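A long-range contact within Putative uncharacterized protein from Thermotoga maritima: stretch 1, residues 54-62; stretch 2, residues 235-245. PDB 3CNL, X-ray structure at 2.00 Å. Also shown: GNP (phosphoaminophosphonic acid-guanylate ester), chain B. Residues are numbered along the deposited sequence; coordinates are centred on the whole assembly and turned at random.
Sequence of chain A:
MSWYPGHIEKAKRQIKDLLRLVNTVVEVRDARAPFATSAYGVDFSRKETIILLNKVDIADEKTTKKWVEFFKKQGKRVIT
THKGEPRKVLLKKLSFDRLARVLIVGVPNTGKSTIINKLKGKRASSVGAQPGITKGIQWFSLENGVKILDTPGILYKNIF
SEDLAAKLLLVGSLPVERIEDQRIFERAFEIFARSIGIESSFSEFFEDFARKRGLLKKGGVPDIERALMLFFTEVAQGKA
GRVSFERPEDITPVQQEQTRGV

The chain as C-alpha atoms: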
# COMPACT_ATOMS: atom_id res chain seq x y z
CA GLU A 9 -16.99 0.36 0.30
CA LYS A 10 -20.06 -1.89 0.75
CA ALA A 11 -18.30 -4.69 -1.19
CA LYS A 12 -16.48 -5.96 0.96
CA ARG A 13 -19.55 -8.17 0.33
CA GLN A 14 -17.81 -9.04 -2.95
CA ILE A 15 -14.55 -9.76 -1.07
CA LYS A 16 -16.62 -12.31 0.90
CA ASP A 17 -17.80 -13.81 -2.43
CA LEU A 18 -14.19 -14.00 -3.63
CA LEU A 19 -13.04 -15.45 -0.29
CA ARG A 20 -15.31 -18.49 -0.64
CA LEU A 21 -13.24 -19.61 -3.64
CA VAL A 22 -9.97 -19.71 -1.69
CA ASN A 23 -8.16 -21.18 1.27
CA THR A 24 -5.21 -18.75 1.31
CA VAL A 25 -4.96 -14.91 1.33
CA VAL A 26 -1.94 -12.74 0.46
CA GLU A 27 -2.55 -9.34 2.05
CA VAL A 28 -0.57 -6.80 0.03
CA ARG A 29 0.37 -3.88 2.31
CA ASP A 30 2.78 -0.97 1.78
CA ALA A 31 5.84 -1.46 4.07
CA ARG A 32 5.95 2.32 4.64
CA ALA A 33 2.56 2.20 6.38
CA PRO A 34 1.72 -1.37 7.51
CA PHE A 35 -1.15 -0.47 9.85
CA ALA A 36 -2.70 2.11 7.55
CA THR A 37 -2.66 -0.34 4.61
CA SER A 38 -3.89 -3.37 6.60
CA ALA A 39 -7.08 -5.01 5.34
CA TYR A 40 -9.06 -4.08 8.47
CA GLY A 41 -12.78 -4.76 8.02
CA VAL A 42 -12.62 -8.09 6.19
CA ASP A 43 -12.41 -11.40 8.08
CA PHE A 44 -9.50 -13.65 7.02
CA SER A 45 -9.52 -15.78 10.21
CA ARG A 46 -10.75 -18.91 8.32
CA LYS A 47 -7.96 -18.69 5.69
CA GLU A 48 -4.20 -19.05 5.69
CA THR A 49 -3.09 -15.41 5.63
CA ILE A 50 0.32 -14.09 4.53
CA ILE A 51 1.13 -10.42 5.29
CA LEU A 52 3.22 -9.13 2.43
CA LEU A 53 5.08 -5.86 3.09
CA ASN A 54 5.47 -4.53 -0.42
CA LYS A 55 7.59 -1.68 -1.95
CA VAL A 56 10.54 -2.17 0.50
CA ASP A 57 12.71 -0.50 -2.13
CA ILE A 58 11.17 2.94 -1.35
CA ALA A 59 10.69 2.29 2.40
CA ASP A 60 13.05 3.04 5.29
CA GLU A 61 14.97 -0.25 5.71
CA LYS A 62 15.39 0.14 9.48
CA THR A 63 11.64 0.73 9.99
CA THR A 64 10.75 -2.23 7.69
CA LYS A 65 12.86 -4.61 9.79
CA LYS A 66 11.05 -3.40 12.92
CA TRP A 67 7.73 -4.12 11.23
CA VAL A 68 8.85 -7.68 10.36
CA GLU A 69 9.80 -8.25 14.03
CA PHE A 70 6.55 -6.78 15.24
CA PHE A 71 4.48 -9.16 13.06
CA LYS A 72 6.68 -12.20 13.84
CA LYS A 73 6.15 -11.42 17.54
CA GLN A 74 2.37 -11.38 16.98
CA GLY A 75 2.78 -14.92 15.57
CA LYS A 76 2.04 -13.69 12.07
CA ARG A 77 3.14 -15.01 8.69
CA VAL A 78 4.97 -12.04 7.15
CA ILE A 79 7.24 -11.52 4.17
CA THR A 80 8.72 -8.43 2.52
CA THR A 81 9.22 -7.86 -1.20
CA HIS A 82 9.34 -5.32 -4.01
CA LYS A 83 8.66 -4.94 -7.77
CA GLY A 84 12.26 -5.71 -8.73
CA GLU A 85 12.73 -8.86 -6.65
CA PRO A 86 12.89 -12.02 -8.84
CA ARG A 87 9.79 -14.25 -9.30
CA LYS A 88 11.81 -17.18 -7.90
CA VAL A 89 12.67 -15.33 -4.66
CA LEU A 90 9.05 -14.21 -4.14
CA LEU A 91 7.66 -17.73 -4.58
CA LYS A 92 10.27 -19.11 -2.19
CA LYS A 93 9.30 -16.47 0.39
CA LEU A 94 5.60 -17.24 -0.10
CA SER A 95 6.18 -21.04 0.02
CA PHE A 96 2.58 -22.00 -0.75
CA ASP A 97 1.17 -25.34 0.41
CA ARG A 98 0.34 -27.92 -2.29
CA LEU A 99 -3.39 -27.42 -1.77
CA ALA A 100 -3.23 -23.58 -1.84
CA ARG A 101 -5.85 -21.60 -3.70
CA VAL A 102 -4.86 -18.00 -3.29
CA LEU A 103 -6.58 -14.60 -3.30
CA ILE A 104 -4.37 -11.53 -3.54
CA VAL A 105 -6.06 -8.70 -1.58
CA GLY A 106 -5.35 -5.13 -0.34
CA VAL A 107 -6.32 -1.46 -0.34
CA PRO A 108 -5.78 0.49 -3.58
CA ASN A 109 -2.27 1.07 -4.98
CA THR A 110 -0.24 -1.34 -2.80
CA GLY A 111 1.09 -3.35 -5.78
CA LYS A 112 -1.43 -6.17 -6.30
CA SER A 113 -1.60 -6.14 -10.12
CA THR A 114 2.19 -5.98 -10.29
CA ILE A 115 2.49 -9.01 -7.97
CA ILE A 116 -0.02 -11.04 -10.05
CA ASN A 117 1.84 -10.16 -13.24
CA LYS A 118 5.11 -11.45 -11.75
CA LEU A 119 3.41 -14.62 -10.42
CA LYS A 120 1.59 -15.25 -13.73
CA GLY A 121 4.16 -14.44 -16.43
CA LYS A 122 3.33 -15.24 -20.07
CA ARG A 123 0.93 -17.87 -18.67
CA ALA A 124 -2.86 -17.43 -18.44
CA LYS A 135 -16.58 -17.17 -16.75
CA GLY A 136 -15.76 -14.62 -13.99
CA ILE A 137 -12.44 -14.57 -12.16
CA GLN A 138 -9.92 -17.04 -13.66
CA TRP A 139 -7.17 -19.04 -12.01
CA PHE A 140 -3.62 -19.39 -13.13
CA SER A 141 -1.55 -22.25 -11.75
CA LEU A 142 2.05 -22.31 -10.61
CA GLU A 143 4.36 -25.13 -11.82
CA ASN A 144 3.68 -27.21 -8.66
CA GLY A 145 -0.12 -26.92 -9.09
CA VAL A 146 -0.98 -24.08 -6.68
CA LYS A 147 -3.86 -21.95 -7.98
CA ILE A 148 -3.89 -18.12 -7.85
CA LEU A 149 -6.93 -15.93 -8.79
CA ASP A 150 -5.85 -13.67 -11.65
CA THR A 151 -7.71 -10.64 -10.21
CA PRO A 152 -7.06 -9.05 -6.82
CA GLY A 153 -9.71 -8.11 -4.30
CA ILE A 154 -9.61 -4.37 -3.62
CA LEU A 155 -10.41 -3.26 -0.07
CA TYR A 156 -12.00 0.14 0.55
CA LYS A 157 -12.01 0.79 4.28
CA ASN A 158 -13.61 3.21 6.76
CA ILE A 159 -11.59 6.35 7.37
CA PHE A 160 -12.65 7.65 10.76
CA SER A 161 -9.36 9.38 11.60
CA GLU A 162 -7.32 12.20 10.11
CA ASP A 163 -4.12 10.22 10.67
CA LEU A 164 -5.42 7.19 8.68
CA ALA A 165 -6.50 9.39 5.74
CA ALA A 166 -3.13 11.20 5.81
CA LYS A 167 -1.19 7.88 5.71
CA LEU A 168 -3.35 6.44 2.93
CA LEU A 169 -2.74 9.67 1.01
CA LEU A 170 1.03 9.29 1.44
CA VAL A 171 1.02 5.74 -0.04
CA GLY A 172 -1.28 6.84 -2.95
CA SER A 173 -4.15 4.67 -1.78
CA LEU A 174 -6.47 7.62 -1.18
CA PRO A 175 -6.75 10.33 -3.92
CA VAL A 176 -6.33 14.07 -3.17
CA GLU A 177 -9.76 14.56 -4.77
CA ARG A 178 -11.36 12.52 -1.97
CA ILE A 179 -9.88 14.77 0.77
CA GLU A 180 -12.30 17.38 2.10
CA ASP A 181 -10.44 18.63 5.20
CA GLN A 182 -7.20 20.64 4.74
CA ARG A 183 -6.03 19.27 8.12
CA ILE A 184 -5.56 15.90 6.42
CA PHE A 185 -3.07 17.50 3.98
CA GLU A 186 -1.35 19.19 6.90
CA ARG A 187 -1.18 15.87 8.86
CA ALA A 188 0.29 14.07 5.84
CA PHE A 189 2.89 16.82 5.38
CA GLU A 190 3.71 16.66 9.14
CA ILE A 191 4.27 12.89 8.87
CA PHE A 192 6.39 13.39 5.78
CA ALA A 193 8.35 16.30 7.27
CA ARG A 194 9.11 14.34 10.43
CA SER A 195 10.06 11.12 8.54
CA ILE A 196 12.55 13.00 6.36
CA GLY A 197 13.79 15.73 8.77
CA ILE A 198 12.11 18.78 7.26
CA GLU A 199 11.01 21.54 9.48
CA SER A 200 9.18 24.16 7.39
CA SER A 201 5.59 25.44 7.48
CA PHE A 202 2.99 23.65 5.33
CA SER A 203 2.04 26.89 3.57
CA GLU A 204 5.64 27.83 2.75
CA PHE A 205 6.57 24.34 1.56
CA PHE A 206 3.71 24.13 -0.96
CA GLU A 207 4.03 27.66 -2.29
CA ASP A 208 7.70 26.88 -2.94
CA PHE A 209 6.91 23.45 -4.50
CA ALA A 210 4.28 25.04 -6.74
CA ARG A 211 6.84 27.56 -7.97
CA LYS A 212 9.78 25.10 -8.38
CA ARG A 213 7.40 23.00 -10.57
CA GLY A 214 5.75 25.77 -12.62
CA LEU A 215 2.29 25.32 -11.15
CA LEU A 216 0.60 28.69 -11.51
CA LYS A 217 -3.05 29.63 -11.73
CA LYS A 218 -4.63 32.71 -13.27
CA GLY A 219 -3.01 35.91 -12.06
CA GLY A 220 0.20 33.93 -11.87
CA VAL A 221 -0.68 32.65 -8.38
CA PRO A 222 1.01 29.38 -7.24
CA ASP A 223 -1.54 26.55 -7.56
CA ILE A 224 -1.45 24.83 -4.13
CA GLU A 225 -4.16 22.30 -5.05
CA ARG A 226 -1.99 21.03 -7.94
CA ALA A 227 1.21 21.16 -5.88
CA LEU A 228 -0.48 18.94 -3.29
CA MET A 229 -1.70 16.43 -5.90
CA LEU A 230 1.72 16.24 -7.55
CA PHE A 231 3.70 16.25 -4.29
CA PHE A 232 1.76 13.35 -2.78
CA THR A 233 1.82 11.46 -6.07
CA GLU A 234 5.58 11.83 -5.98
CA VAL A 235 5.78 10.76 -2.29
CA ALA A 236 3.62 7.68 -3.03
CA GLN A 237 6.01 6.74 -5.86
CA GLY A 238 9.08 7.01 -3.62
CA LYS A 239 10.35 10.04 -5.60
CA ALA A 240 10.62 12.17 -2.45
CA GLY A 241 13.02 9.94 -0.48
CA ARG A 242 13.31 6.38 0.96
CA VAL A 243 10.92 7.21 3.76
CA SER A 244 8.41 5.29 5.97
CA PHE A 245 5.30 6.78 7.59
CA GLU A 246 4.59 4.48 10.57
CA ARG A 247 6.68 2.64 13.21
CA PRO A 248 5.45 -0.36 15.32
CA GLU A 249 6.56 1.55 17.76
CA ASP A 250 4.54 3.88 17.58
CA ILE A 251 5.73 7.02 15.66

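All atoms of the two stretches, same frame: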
# COMPACT_ATOMS: atom_id res chain seq x y z
N ASN A 54 4.99 -4.79 0.93
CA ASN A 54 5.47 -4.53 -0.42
C ASN A 54 6.22 -3.18 -0.52
O ASN A 54 6.16 -2.38 0.41
CB ASN A 54 4.27 -4.54 -1.37
CG ASN A 54 4.67 -4.78 -2.78
OD1 ASN A 54 5.68 -5.40 -3.03
ND2 ASN A 54 3.86 -4.31 -3.72
N LYS A 55 6.90 -2.95 -1.64
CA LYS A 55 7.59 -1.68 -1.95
C LYS A 55 8.74 -1.36 -0.97
O LYS A 55 9.00 -0.18 -0.70
CB LYS A 55 6.60 -0.49 -2.05
CG LYS A 55 5.42 -0.67 -3.04
CD LYS A 55 4.60 0.61 -3.22
CE LYS A 55 3.40 0.33 -4.13
NZ LYS A 55 2.63 1.58 -4.41
N VAL A 56 9.43 -2.39 -0.47
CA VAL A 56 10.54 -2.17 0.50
C VAL A 56 11.67 -1.31 -0.10
O VAL A 56 12.49 -0.68 0.63
CB VAL A 56 11.10 -3.49 1.13
CG1 VAL A 56 10.03 -4.20 1.97
CG2 VAL A 56 11.72 -4.42 0.07
N ASP A 57 11.68 -1.26 -1.42
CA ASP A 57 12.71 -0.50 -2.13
C ASP A 57 12.61 1.03 -1.92
O ASP A 57 13.62 1.73 -2.01
CB ASP A 57 12.70 -0.86 -3.62
CG ASP A 57 11.41 -0.50 -4.29
OD1 ASP A 57 10.36 -0.90 -3.77
OD2 ASP A 57 11.43 0.18 -5.33
N ILE A 58 11.40 1.51 -1.60
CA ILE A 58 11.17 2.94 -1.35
C ILE A 58 10.80 3.22 0.12
O ILE A 58 10.42 4.35 0.47
CB ILE A 58 10.12 3.54 -2.34
CG1 ILE A 58 8.77 2.81 -2.27
CG2 ILE A 58 10.68 3.56 -3.78
CD1 ILE A 58 7.71 3.38 -3.18
N ALA A 59 10.96 2.20 0.96
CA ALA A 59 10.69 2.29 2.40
C ALA A 59 11.99 2.43 3.18
O ALA A 59 13.04 2.00 2.73
CB ALA A 59 9.96 1.03 2.88
N ASP A 60 11.90 3.01 4.38
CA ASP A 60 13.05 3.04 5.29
C ASP A 60 13.38 1.63 5.81
O ASP A 60 12.60 1.05 6.57
CB ASP A 60 12.78 3.96 6.47
CG ASP A 60 13.94 4.00 7.42
OD1 ASP A 60 13.77 3.55 8.58
OD2 ASP A 60 15.03 4.44 6.98
N GLU A 61 14.55 1.13 5.43
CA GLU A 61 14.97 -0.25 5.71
C GLU A 61 14.96 -0.61 7.20
O GLU A 61 14.50 -1.68 7.58
CB GLU A 61 16.34 -0.53 5.08
CG GLU A 61 16.31 -0.46 3.57
CD GLU A 61 17.45 -1.21 2.91
OE1 GLU A 61 18.60 -0.79 3.08
OE2 GLU A 61 17.20 -2.22 2.22
N LYS A 62 15.41 0.31 8.04
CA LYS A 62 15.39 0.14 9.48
C LYS A 62 13.96 -0.05 10.03
O LYS A 62 13.71 -0.94 10.85
CB LYS A 62 16.06 1.34 10.13
CG LYS A 62 16.37 1.19 11.61
CD LYS A 62 16.88 2.51 12.19
CE LYS A 62 15.81 3.63 12.14
NZ LYS A 62 15.44 4.13 10.75
N VAL A 235 5.49 11.49 -3.55
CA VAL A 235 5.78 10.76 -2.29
C VAL A 235 5.39 9.27 -2.39
O VAL A 235 6.16 8.38 -1.99
CB VAL A 235 5.08 11.41 -1.07
CG1 VAL A 235 5.22 10.52 0.15
CG2 VAL A 235 5.70 12.78 -0.77
N ALA A 236 4.19 9.02 -2.91
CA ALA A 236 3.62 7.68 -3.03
C ALA A 236 4.48 6.77 -3.91
O ALA A 236 4.56 5.56 -3.68
CB ALA A 236 2.24 7.79 -3.60
N GLN A 237 5.12 7.39 -4.91
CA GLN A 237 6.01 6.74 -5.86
C GLN A 237 7.44 6.57 -5.35
O GLN A 237 8.27 5.95 -6.00
CB GLN A 237 6.00 7.53 -7.18
CG GLN A 237 4.63 7.51 -7.88
CD GLN A 237 4.53 8.45 -9.07
OE1 GLN A 237 5.28 9.41 -9.19
NE2 GLN A 237 3.58 8.17 -9.97
N GLY A 238 7.74 7.10 -4.16
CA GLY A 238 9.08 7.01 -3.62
C GLY A 238 10.05 8.01 -4.23
O GLY A 238 11.28 7.86 -4.07
N LYS A 239 9.52 9.03 -4.91
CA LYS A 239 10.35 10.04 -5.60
C LYS A 239 10.79 11.18 -4.68
O LYS A 239 11.51 12.09 -5.10
CB LYS A 239 9.62 10.62 -6.82
CG LYS A 239 9.56 9.67 -8.03
CD LYS A 239 8.41 10.02 -8.95
CE LYS A 239 8.21 8.94 -10.02
NZ LYS A 239 9.19 9.09 -11.14
N ALA A 240 10.37 11.10 -3.42
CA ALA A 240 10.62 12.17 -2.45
C ALA A 240 11.47 11.69 -1.28
O ALA A 240 11.46 12.31 -0.21
CB ALA A 240 9.29 12.76 -1.96
N GLY A 241 12.21 10.60 -1.50
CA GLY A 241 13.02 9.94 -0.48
C GLY A 241 12.57 8.54 -0.06
O GLY A 241 11.36 8.27 -0.05
N ARG A 242 13.54 7.67 0.27
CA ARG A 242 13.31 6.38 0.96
C ARG A 242 12.84 6.68 2.38
O ARG A 242 13.64 6.94 3.27
CB ARG A 242 14.60 5.55 1.07
CG ARG A 242 14.69 4.26 0.26
CD ARG A 242 15.73 3.31 0.86
NE ARG A 242 16.26 2.37 -0.14
CZ ARG A 242 15.96 1.08 -0.20
NH1 ARG A 242 15.15 0.52 0.69
NH2 ARG A 242 16.48 0.33 -1.16
N VAL A 243 11.54 6.63 2.58
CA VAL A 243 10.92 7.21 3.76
C VAL A 243 9.74 6.30 4.15
O VAL A 243 9.02 5.85 3.28
CB VAL A 243 10.45 8.66 3.41
CG1 VAL A 243 9.25 9.07 4.18
CG2 VAL A 243 11.59 9.67 3.67
N SER A 244 9.59 5.98 5.44
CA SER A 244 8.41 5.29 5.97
C SER A 244 7.53 6.24 6.77
O SER A 244 7.97 7.32 7.15
CB SER A 244 8.81 4.07 6.81
OG SER A 244 9.41 3.07 6.01
N PHE A 245 6.28 5.84 7.03
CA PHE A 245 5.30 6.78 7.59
C PHE A 245 4.71 6.33 8.91
O PHE A 245 3.95 7.08 9.53
CB PHE A 245 4.17 7.07 6.59
CG PHE A 245 4.66 7.34 5.16
CD1 PHE A 245 5.47 8.43 4.88
CD2 PHE A 245 4.25 6.53 4.12
CE1 PHE A 245 5.91 8.68 3.59
CE2 PHE A 245 4.68 6.77 2.82
CZ PHE A 245 5.52 7.84 2.55
PG GNP B . -5.09 -0.82 -7.48
O1G GNP B . -5.81 -1.91 -6.72
O2G GNP B . -5.31 0.55 -6.87
O3G GNP B . -5.47 -0.93 -8.95
N3B GNP B . -3.51 -0.92 -7.60
PB GNP B . -2.58 -2.16 -7.32
O1B GNP B . -2.67 -2.56 -5.89
O2B GNP B . -2.91 -3.22 -8.32
O3A GNP B . -1.15 -1.64 -7.59
PA GNP B . -0.30 -1.66 -8.90
O1A GNP B . 0.39 -2.95 -9.06
O2A GNP B . -1.06 -1.17 -10.07
O5' GNP B . 0.83 -0.64 -8.58
C5' GNP B . 0.56 0.72 -8.20
C4' GNP B . 1.82 1.54 -8.45
O4' GNP B . 2.91 1.11 -7.58
C3' GNP B . 2.40 1.47 -9.85
O3' GNP B . 2.94 2.75 -10.16
C2' GNP B . 3.52 0.45 -9.69
O2' GNP B . 4.51 0.64 -10.67
C1' GNP B . 4.07 0.80 -8.31
N9 GNP B . 4.69 -0.32 -7.59
C8 GNP B . 4.15 -1.58 -7.44
N7 GNP B . 4.92 -2.37 -6.72
C5 GNP B . 6.03 -1.56 -6.39
C6 GNP B . 7.19 -1.84 -5.63
O6 GNP B . 7.52 -2.90 -5.07
N1 GNP B . 8.05 -0.72 -5.54
C2 GNP B . 7.81 0.51 -6.12
N2 GNP B . 8.73 1.47 -5.94
N3 GNP B . 6.72 0.79 -6.82
C4 GNP B . 5.89 -0.29 -6.92
O HOH W 1 4.05 3.61 -5.45
O HOH W 2 9.07 6.59 0.15

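How does the start of stretch 1 reach the other stretch while also serving the nucleotide? K55 points its CA-to-CB bond toward stretch 2, and its extended chain carries NZ to a water that bridges the two segments: K55 NZ donates to water 1 at 2.7 Å, and water 1 donates to A236 O, also at 2.7 Å. The same K55 NZ gives a hydrogen bond to GNP O4' at 3.2 Å, so the lysine links the ribose, directly, and A236, through water 1. The CA-to-CB bond of D57 points away from stretch 2, and its carboxylate meets the guanine, its two oxygens matching two donors on the base: GNP N1 to D57 OD1 at 2.9 Å and GNP N2 to D57 OD2 at 3.1 Å.

What fills the space beneath the turn after the helix? The buried side chain of I58 does, with chi1 p and chi2 t. Its CD1 lies 3.9 Å from both A236 O and Q237 O, and I58 CG2 packs 3.8 Å from G238 CA. Glycine suits this place twice over: G238 has the positive phi of a Schellman motif, and a CB there would come within 2.3 Å of I58 CG2. The same isoleucine touches the ligand, with I58 CD1 3.5 Å from GNP N2.

How do the backbones lock together? I58 O accepts a hydrogen bond from V243 N at 3.3 Å, supported by a CA-H...O contact from R242 CA to I58 O at 3.6 Å. Water 2 adds a bridge, lying 2.6 Å from I58 O and 2.8 Å from G241 O. Farther on, A59 CB packs 3.8 Å from S244 OG. S244 OG, on a buried serine, also accepts a hydrogen bond from D60 N at 3.0 Å, satisfying an amide just before the helix that D60 caps through its side chain.

Why does an arginine cover so much of this surface? R242 has the largest area covered by the opposing stretch, and its long side chain brings the guanidinium into a cluster of backbone carbonyls. R242 NH1 donates to A59 O at 3.3 Å, near the guanidinium plane. D57 O lies over one face, 3.0 Å from R242 CZ, while E61 CD lies over the opposite face. The long salt bridge from E61 OE2 to R242 NH1, 3.7 Å, is therefore purely electrostatic: no N-H points at that oxygen.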